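Local coordinates for protein adhesin competence repressor (Streptococcus pyogenes serotype M3, PDB 5JLU) that regulates transcription in response to zinc as a DNA-binding repressor of the MarR family, at residues A[56-59]-A[60-64]; A[70-73]-A[74-78]; A[142-145]-A[146-150]. All coordinates share one frame; numbering follows the deposited sequence.

Interaction 1 of 3, residues A[56-59]-A[60-64]; sequences TNTD and LAKAL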
ATOM      1  N   THR A  56      12.152   9.209 -19.705  1.00 44.10           N
ATOM      2  CA  THR A  56      13.297   8.386 -19.408  1.00 45.09           C
ATOM      3  C   THR A  56      13.146   7.643 -18.100  1.00 50.96           C
ATOM      4  O   THR A  56      12.295   7.962 -17.266  1.00 41.97           O
ATOM      5  CB  THR A  56      14.591   9.255 -19.299  1.00 45.14           C
ATOM      6  OG1 THR A  56      14.394  10.312 -18.348  1.00 49.19           O
ATOM      7  CG2 THR A  56      14.931   9.855 -20.632  1.00 48.47           C
ATOM      8  N   ASN A  57      14.054   6.708 -17.892  1.00 44.68           N
ATOM      9  CA  ASN A  57      14.189   6.050 -16.631  1.00 49.74           C
ATOM     10  C   ASN A  57      14.263   7.092 -15.483  1.00 51.87           C
ATOM     11  O   ASN A  57      13.537   7.042 -14.473  1.00 49.03           O
ATOM     12  CB  ASN A  57      15.424   5.113 -16.692  1.00 50.07           C
ATOM     13  CG  ASN A  57      15.748   4.464 -15.353  1.00 57.51           C
ATOM     14  OD1 ASN A  57      15.694   3.240 -15.200  1.00 62.21           O
ATOM     15  ND2 ASN A  57      16.075   5.297 -14.362  1.00 66.85           N
ATOM     16  N   THR A  58      15.112   8.077 -15.670  1.00 46.78           N
ATOM     17  CA  THR A  58      15.349   9.084 -14.627  1.00 46.76           C
ATOM     18  C   THR A  58      14.146  10.069 -14.461  1.00 40.05           C
ATOM     19  O   THR A  58      13.841  10.442 -13.360  1.00 45.46           O
ATOM     20  CB  THR A  58      16.758   9.755 -14.730  1.00 59.14           C
ATOM     21  OG1 THR A  58      16.636  11.154 -14.470  1.00 62.69           O
ATOM     22  CG2 THR A  58      17.526   9.511 -16.100  1.00 60.98           C
ATOM     23  N   ASP A  59      13.410  10.431 -15.510  1.00 40.13           N
ATOM     24  CA  ASP A  59      12.165  11.219 -15.310  1.00 39.70           C
ATOM     25  C   ASP A  59      11.179  10.403 -14.470  1.00 45.62           C
ATOM     26  O   ASP A  59      10.519  10.938 -13.641  1.00 45.82           O
ATOM     27  CB  ASP A  59      11.446  11.491 -16.609  1.00 45.76           C
ATOM     28  CG  ASP A  59      12.251  12.381 -17.590  1.00 61.85           C
ATOM     29  OD1 ASP A  59      12.926  13.306 -17.087  1.00 59.52           O
ATOM     30  OD2 ASP A  59      12.192  12.134 -18.849  1.00 58.45           O
ATOM     31  N   LEU A  60      11.072   9.101 -14.762  1.00 40.81           N
ATOM     32  CA  LEU A  60      10.156   8.183 -14.069  1.00 37.30           C
ATOM     33  C   LEU A  60      10.554   8.056 -12.665  1.00 37.88           C
ATOM     34  O   LEU A  60       9.694   8.124 -11.818  1.00 37.45           O
ATOM     35  CB  LEU A  60      10.176   6.782 -14.725  1.00 40.84           C
ATOM     36  CG  LEU A  60       9.496   6.762 -16.119  1.00 35.66           C
ATOM     37  CD1 LEU A  60       9.799   5.460 -16.894  1.00 37.82           C
ATOM     38  CD2 LEU A  60       7.990   6.983 -16.011  1.00 32.31           C
ATOM     39  N   ALA A  61      11.850   7.860 -12.377  1.00 36.14           N
ATOM     40  CA  ALA A  61      12.244   7.733 -10.999  1.00 40.81           C
ATOM     41  C   ALA A  61      11.927   8.970 -10.152  1.00 46.31           C
ATOM     42  O   ALA A  61      11.458   8.829  -9.012  1.00 45.92           O
ATOM     43  CB  ALA A  61      13.698   7.365 -10.850  1.00 44.29           C
ATOM     44  N   LYS A  62      12.208  10.126 -10.716  1.00 47.19           N
ATOM     45  CA  LYS A  62      11.908  11.429 -10.105  1.00 55.23           C
ATOM     46  C   LYS A  62      10.431  11.612  -9.914  1.00 47.30           C
ATOM     47  O   LYS A  62       9.996  11.866  -8.838  1.00 47.15           O
ATOM     48  CB  LYS A  62      12.381  12.575 -11.024  1.00 63.59           C
ATOM     49  CG  LYS A  62      13.869  12.883 -10.982  1.00 79.87           C
ATOM     50  CD  LYS A  62      14.118  14.270 -11.598  1.00 93.28           C
ATOM     51  CE  LYS A  62      15.585  14.534 -11.912  1.00 95.88           C
ATOM     52  NZ  LYS A  62      15.664  15.517 -13.032  1.00101.34           N
ATOM     53  N   ALA A  63       9.642  11.484 -10.980  1.00 49.06           N
ATOM     54  CA  ALA A  63       8.181  11.593 -10.861  1.00 42.72           C
ATOM     55  C   ALA A  63       7.548  10.639  -9.817  1.00 51.11           C
ATOM     56  O   ALA A  63       6.631  11.035  -9.135  1.00 46.87           O
ATOM     57  CB  ALA A  63       7.550  11.406 -12.212  1.00 43.24           C
ATOM     58  N   LEU A  64       8.072   9.412  -9.668  1.00 46.46           N
ATOM     59  CA  LEU A  64       7.503   8.464  -8.696  1.00 50.61           C
ATOM     60  C   LEU A  64       8.264   8.471  -7.377  1.00 41.55           C
ATOM     61  O   LEU A  64       7.903   7.748  -6.497  1.00 44.00           O
ATOM     62  CB  LEU A  64       7.549   7.024  -9.259  1.00 46.97           C
ATOM     63  CG  LEU A  64       6.716   6.817 -10.540  1.00 49.39           C
ATOM     64  CD1 LEU A  64       7.049   5.459 -11.066  1.00 47.25           C
ATOM     65  CD2 LEU A  64       5.227   6.909 -10.263  1.00 47.37           C
TER

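Interaction 2 of 3, residues A[70-73]-A[74-78]; sequences AVTK and AIKSL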
ATOM      1  N   ALA A  70      15.076   0.654  -9.144  1.00 50.61           N
ATOM      2  CA  ALA A  70      13.715   0.107  -9.046  1.00 47.70           C
ATOM      3  C   ALA A  70      12.983   0.356 -10.382  1.00 45.22           C
ATOM      4  O   ALA A  70      12.250  -0.483 -10.845  1.00 46.87           O
ATOM      5  CB  ALA A  70      12.946   0.725  -7.869  1.00 46.33           C
ATOM      6  N   VAL A  71      13.241   1.493 -11.021  1.00 43.25           N
ATOM      7  CA  VAL A  71      12.600   1.769 -12.307  1.00 44.54           C
ATOM      8  C   VAL A  71      13.138   0.830 -13.386  1.00 40.22           C
ATOM      9  O   VAL A  71      12.358   0.304 -14.126  1.00 41.62           O
ATOM     10  CB  VAL A  71      12.748   3.227 -12.770  1.00 44.69           C
ATOM     11  CG1 VAL A  71      12.169   3.394 -14.171  1.00 40.19           C
ATOM     12  CG2 VAL A  71      12.017   4.172 -11.792  1.00 43.21           C
ATOM     13  N   THR A  72      14.453   0.670 -13.479  1.00 40.02           N
ATOM     14  CA  THR A  72      15.132  -0.211 -14.440  1.00 44.00           C
ATOM     15  C   THR A  72      14.641  -1.643 -14.314  1.00 44.72           C
ATOM     16  O   THR A  72      14.385  -2.305 -15.301  1.00 38.38           O
ATOM     17  CB  THR A  72      16.663  -0.197 -14.167  1.00 49.89           C
ATOM     18  OG1 THR A  72      17.145   1.120 -14.418  1.00 55.34           O
ATOM     19  CG2 THR A  72      17.458  -1.156 -15.116  1.00 53.82           C
ATOM     20  N   LYS A  73      14.510  -2.103 -13.092  1.00 43.13           N
ATOM     21  CA  LYS A  73      13.920  -3.401 -12.810  1.00 46.32           C
ATOM     22  C   LYS A  73      12.439  -3.529 -13.320  1.00 44.06           C
ATOM     23  O   LYS A  73      12.116  -4.426 -14.076  1.00 41.83           O
ATOM     24  CB  LYS A  73      14.048  -3.661 -11.306  1.00 57.66           C
ATOM     25  CG  LYS A  73      13.742  -5.085 -10.883  1.00 78.24           C
ATOM     26  CD  LYS A  73      14.876  -5.668 -10.012  1.00 89.94           C
ATOM     27  CE  LYS A  73      14.705  -7.167  -9.782  1.00 94.60           C
ATOM     28  NZ  LYS A  73      13.353  -7.435  -9.210  1.00 98.79           N
ATOM     29  N   ALA A  74      11.575  -2.595 -12.948  1.00 36.04           N
ATOM     30  CA  ALA A  74      10.181  -2.594 -13.395  1.00 36.77           C
ATOM     31  C   ALA A  74      10.049  -2.495 -14.910  1.00 37.68           C
ATOM     32  O   ALA A  74       9.247  -3.210 -15.509  1.00 35.70           O
ATOM     33  CB  ALA A  74       9.429  -1.427 -12.783  1.00 36.18           C
ATOM     34  N   ILE A  75      10.881  -1.674 -15.533  1.00 34.09           N
ATOM     35  CA  ILE A  75      10.903  -1.605 -16.992  1.00 33.64           C
ATOM     36  C   ILE A  75      11.407  -2.893 -17.692  1.00 35.12           C
ATOM     37  O   ILE A  75      10.807  -3.333 -18.697  1.00 36.01           O
ATOM     38  CB  ILE A  75      11.659  -0.396 -17.491  1.00 34.97           C
ATOM     39  CG1 ILE A  75      10.870   0.903 -17.192  1.00 39.90           C
ATOM     40  CG2 ILE A  75      11.878  -0.494 -19.003  1.00 37.51           C
ATOM     41  CD1 ILE A  75      11.651   2.157 -17.455  1.00 42.91           C
ATOM     42  N   LYS A  76      12.445  -3.531 -17.180  1.00 35.91           N
ATOM     43  CA  LYS A  76      12.843  -4.822 -17.765  1.00 38.47           C
ATOM     44  C   LYS A  76      11.704  -5.866 -17.767  1.00 41.74           C
ATOM     45  O   LYS A  76      11.408  -6.536 -18.779  1.00 37.87           O
ATOM     46  CB  LYS A  76      14.049  -5.361 -17.058  1.00 45.38           C
ATOM     47  CG  LYS A  76      15.348  -4.760 -17.576  1.00 45.95           C
ATOM     48  CD  LYS A  76      16.547  -5.230 -16.730  1.00 49.36           C
ATOM     49  CE  LYS A  76      17.741  -4.335 -17.169  1.00 51.63           C
ATOM     50  NZ  LYS A  76      18.943  -4.579 -16.302  1.00 50.85           N
ATOM     51  N   SER A  77      11.027  -5.969 -16.643  1.00 33.96           N
ATOM     52  CA  SER A  77       9.891  -6.922 -16.564  1.00 35.91           C
ATOM     53  C   SER A  77       8.764  -6.510 -17.506  1.00 35.74           C
ATOM     54  O   SER A  77       8.121  -7.329 -18.133  1.00 38.32           O
ATOM     55  CB  SER A  77       9.425  -7.009 -15.086  1.00 36.60           C
ATOM     56  OG  SER A  77       8.150  -7.521 -14.970  1.00 36.65           O
ATOM     57  N   LEU A  78       8.520  -5.220 -17.642  1.00 34.21           N
ATOM     58  CA  LEU A  78       7.517  -4.744 -18.602  1.00 37.39           C
ATOM     59  C   LEU A  78       7.872  -5.031 -20.085  1.00 41.67           C
ATOM     60  O   LEU A  78       7.023  -5.454 -20.894  1.00 39.76           O
ATOM     61  CB  LEU A  78       7.282  -3.241 -18.388  1.00 34.62           C
ATOM     62  CG  LEU A  78       6.473  -2.905 -17.110  1.00 37.62           C
ATOM     63  CD1 LEU A  78       6.397  -1.428 -16.892  1.00 34.39           C
ATOM     64  CD2 LEU A  78       5.074  -3.444 -17.268  1.00 35.09           C
TER

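Interaction 3 of 3, residues A[142-145]-A[146-150]; sequences TVFA and EELEG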
ATOM      1  N   THR A 142      -0.342  16.926   3.438  1.00 43.23           N
ATOM      2  CA  THR A 142       0.914  17.453   2.943  1.00 45.34           C
ATOM      3  C   THR A 142       2.081  16.981   3.790  1.00 50.95           C
ATOM      4  O   THR A 142       3.016  16.404   3.214  1.00 46.19           O
ATOM      5  CB  THR A 142       0.905  18.986   2.844  1.00 50.83           C
ATOM      6  OG1 THR A 142      -0.153  19.390   1.977  1.00 46.57           O
ATOM      7  CG2 THR A 142       2.241  19.502   2.272  1.00 54.42           C
ATOM      8  N   VAL A 143       2.031  17.188   5.124  1.00 46.04           N
ATOM      9  CA  VAL A 143       3.156  16.731   5.961  1.00 55.54           C
ATOM     10  C   VAL A 143       3.314  15.198   6.012  1.00 44.50           C
ATOM     11  O   VAL A 143       4.416  14.662   6.091  1.00 44.01           O
ATOM     12  CB  VAL A 143       3.143  17.301   7.408  1.00 54.48           C
ATOM     13  CG1 VAL A 143       3.212  18.819   7.395  1.00 60.15           C
ATOM     14  CG2 VAL A 143       1.957  16.869   8.211  1.00 58.05           C
ATOM     15  N   PHE A 144       2.178  14.513   6.018  1.00 39.74           N
ATOM     16  CA  PHE A 144       2.186  13.070   6.040  1.00 42.34           C
ATOM     17  C   PHE A 144       2.908  12.546   4.809  1.00 46.90           C
ATOM     18  O   PHE A 144       3.781  11.718   4.924  1.00 50.06           O
ATOM     19  CB  PHE A 144       0.751  12.560   6.132  1.00 41.85           C
ATOM     20  CG  PHE A 144       0.614  11.117   6.423  1.00 47.12           C
ATOM     21  CD1 PHE A 144       1.649  10.349   6.900  1.00 58.93           C
ATOM     22  CD2 PHE A 144      -0.581  10.519   6.226  1.00 51.13           C
ATOM     23  CE1 PHE A 144       1.466   9.009   7.180  1.00 58.78           C
ATOM     24  CE2 PHE A 144      -0.753   9.164   6.482  1.00 50.08           C
ATOM     25  CZ  PHE A 144       0.261   8.424   6.976  1.00 49.11           C
ATOM     26  N   ALA A 145       2.541  13.056   3.643  1.00 48.54           N
ATOM     27  CA  ALA A 145       3.138  12.621   2.377  1.00 59.16           C
ATOM     28  C   ALA A 145       4.636  12.896   2.385  1.00 57.48           C
ATOM     29  O   ALA A 145       5.353  12.036   1.990  1.00 60.30           O
ATOM     30  CB  ALA A 145       2.488  13.324   1.183  1.00 48.08           C
ATOM     31  N   GLU A 146       5.074  14.071   2.855  1.00 55.56           N
ATOM     32  CA  GLU A 146       6.501  14.389   2.999  1.00 71.12           C
ATOM     33  C   GLU A 146       7.208  13.378   3.858  1.00 66.28           C
ATOM     34  O   GLU A 146       8.177  12.765   3.457  1.00 69.14           O
ATOM     35  CB  GLU A 146       6.698  15.771   3.615  1.00 74.78           C
ATOM     36  CG  GLU A 146       6.377  16.879   2.631  1.00 81.44           C
ATOM     37  CD  GLU A 146       6.354  18.277   3.244  1.00 81.44           C
ATOM     38  OE1 GLU A 146       5.967  19.225   2.514  1.00 89.33           O
ATOM     39  OE2 GLU A 146       6.704  18.449   4.436  1.00 80.13           O
ATOM     40  N   GLU A 147       6.672  13.164   5.036  1.00 63.25           N
ATOM     41  CA  GLU A 147       7.200  12.134   5.879  1.00 58.92           C
ATOM     42  C   GLU A 147       7.329  10.744   5.215  1.00 66.51           C
ATOM     43  O   GLU A 147       8.447  10.217   5.130  1.00 63.76           O
ATOM     44  CB  GLU A 147       6.385  12.028   7.156  1.00 64.80           C
ATOM     45  CG  GLU A 147       7.167  11.389   8.293  1.00 80.32           C
ATOM     46  CD  GLU A 147       8.448  12.163   8.613  1.00 74.02           C
ATOM     47  OE1 GLU A 147       9.534  11.587   8.428  1.00 70.14           O
ATOM     48  OE2 GLU A 147       8.350  13.345   9.000  1.00 67.87           O
ATOM     49  N   LEU A 148       6.202  10.167   4.763  1.00 71.52           N
ATOM     50  CA  LEU A 148       6.156   8.864   4.028  1.00 66.59           C
ATOM     51  C   LEU A 148       7.057   8.751   2.802  1.00 66.59           C
ATOM     52  O   LEU A 148       7.430   7.632   2.433  1.00 72.25           O
ATOM     53  CB  LEU A 148       4.746   8.525   3.570  1.00 60.75           C
ATOM     54  CG  LEU A 148       3.877   7.951   4.675  1.00 72.51           C
ATOM     55  CD1 LEU A 148       2.481   7.795   4.093  1.00 73.44           C
ATOM     56  CD2 LEU A 148       4.389   6.638   5.284  1.00 70.44           C
ATOM     57  N   GLU A 149       7.361   9.875   2.157  1.00 62.06           N
ATOM     58  CA  GLU A 149       8.440   9.924   1.160  1.00 69.55           C
ATOM     59  C   GLU A 149       9.812   9.722   1.825  1.00 89.03           C
ATOM     60  O   GLU A 149      10.466   8.700   1.600  1.00102.97           O
ATOM     61  CB  GLU A 149       8.439  11.249   0.366  1.00 69.95           C
ATOM     62  CG  GLU A 149       7.235  11.534  -0.550  1.00 79.92           C
ATOM     63  CD  GLU A 149       7.039  10.549  -1.730  1.00 94.98           C
ATOM     64  OE1 GLU A 149       7.635   9.432  -1.770  1.00 85.51           O
ATOM     65  OE2 GLU A 149       6.245  10.889  -2.641  1.00 98.97           O
ATOM     66  N   GLY A 150      10.240  10.685   2.650  1.00103.27           N
ATOM     67  CA  GLY A 150      11.573  10.657   3.269  1.00 98.47           C
ATOM     68  C   GLY A 150      12.586  11.250   2.318  1.00 98.88           C
ATOM     69  O   GLY A 150      12.219  11.656   1.219  1.00 92.71           O
TER

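Interaction 1 of 3, residues A[56-59]-A[60-64]
Leu60 N donates to Thr56 O at 3.0 Å, the first of four i to i+4 backbone bonds that join residues 56-59 to 60-63 in one helix start. The Leu60 side chain stays on that same carbonyl. Its CB lies 3.4 Å from Asn57 O, with Thr56 O almost as near. The next atom, CG, lies anti to Leu60's own carbonyl carbon (chi1 -71°), which swings it back toward the preceding turn and to 3.3 Å from Thr56 O. The tip atom CD1 still keeps within 3.6 Å of Thr56 O, so this branch runs alongside the N-terminal turn.

Thr56 is the N-cap, and with Asp59 it makes a capping box. Asp59 N donates to Thr56 OG1 at 3.0 Å, and Thr56 N donates to Asp59 OD2 at 3.0 Å with an angle of 173°. That nearly straight bond approaches OD2 on its anti side, well out of the carboxylate plane. The pair gives Asp59 N an acceptor at the helix start and holds the carboxylate beside the N-cap residue.

Helix 57-64 is wedged between two others: Leu60 and Ala61 pack on helix 68-80, while Ala63 and Leu64 face helix 41-52. Leu64 also touches Leu20 of the second subunit.

Interaction 2 of 3, residues A[70-73]-A[74-78]
Val71 and Ile75 run side by side, pointing the same way, one turn apart on helix 68-80. This is the recognition helix of the winged helix-turn-helix, which in MarR-family regulators enters the DNA major groove. Their methyls meet at 3.5 Å, Val71 CG1 to Ile75 CD1. Two rotamers bring them together: Val71 carries CG1 anti to N (chi1 175°), turned toward the following turn, whereas Ile75 has CG1 beside its N (chi1 -70°), reaching back over Val71 O and ending at CD1. This apolar ridge packs inward, with Leu60 against both residues and Leu84 of strand 84-88 against Ile75.

Beneath it the backbone is regular: Ile75 N donates to Val71 O at 2.8 Å, and Ala74 N to Ala70 O at 3.1 Å. Ala74 turns its methyl to helix 41-52, where it meets Thr42 and Ile46, and Ser77 OG bonds to Gln43 NE2 of that helix.

Thr72 and Lys76 make the second parallel pair. Thr72 keeps OG1 hydrogen-bonded to Asn57 OD1 and to Gln68 O, and chi1 of -64° turns CG2 forward to meet Lys76. The extended lysine chain passes Thr72 O first, with CG at 3.5 Å, and then places CE 3.8 Å from Thr72 CG2.

Interaction 3 of 3, residues A[142-145]-A[146-150]
Glu146 lies back over Thr142 in the last turns of helix 131-149, which belongs to the helical dimerisation region of this MarR-type protein. Its extended chain runs beside the threonine, CG 3.4 Å from Thr142 O and OE1 3.7 Å from Thr142 CG2. Thr142 OG1, on its other branch, bonds to Asp138 O and to Lys10 NZ of the second subunit.

Glu147 follows, with N donating to Val143 O at 2.9 Å. Its side chain bends at chi2 (58°) and turns from residues 142-145, packing on Val121 of the second subunit, with a long, weak ion pair to Arg124 there.

Leu148 carries the main side-chain contact. With CG anti to its own carbonyl carbon (chi1 -79°), it reaches back and sets CD1 over one face of the Phe144 ring, 3.9 Å from the centroid, above the ring's margin. This CH-pi contact brings CD1 nearest to Phe144 CE1, at 3.5 Å. The ring also packs on Leu11 and Val15 of helix 7-23, and Leu148 touches Ile18 of the second subunit.

Glu149 sets CG 3.2 Å from Ala145 O, while its OE1 bonds to Asn65 ND2. At Gly150, where phi is positive, N still donates to Glu146 O at 3.0 Å.

How the interactions relate
From the N terminus the three contacts come in series; none nests in or crosses another, and each joins successive turns of a single helix without closing a loop. Interactions 1 and 2 lie on consecutive helices, 57-64 and 68-80, with centres about 12 Å apart, and they touch directly: Leu60 CD1 is 3.8 Å from Ile75 CD1. Together they join the two helices of the helix-turn-helix. Interaction 3 lies far along the chain on the C-terminal helix, with its nearest atoms about 5 Å from interaction 1 and about 12 Å from interaction 2. The bond to Asn65 links it to the turn between helices 57-64 and 68-80, and most of its residues also reach the second subunit.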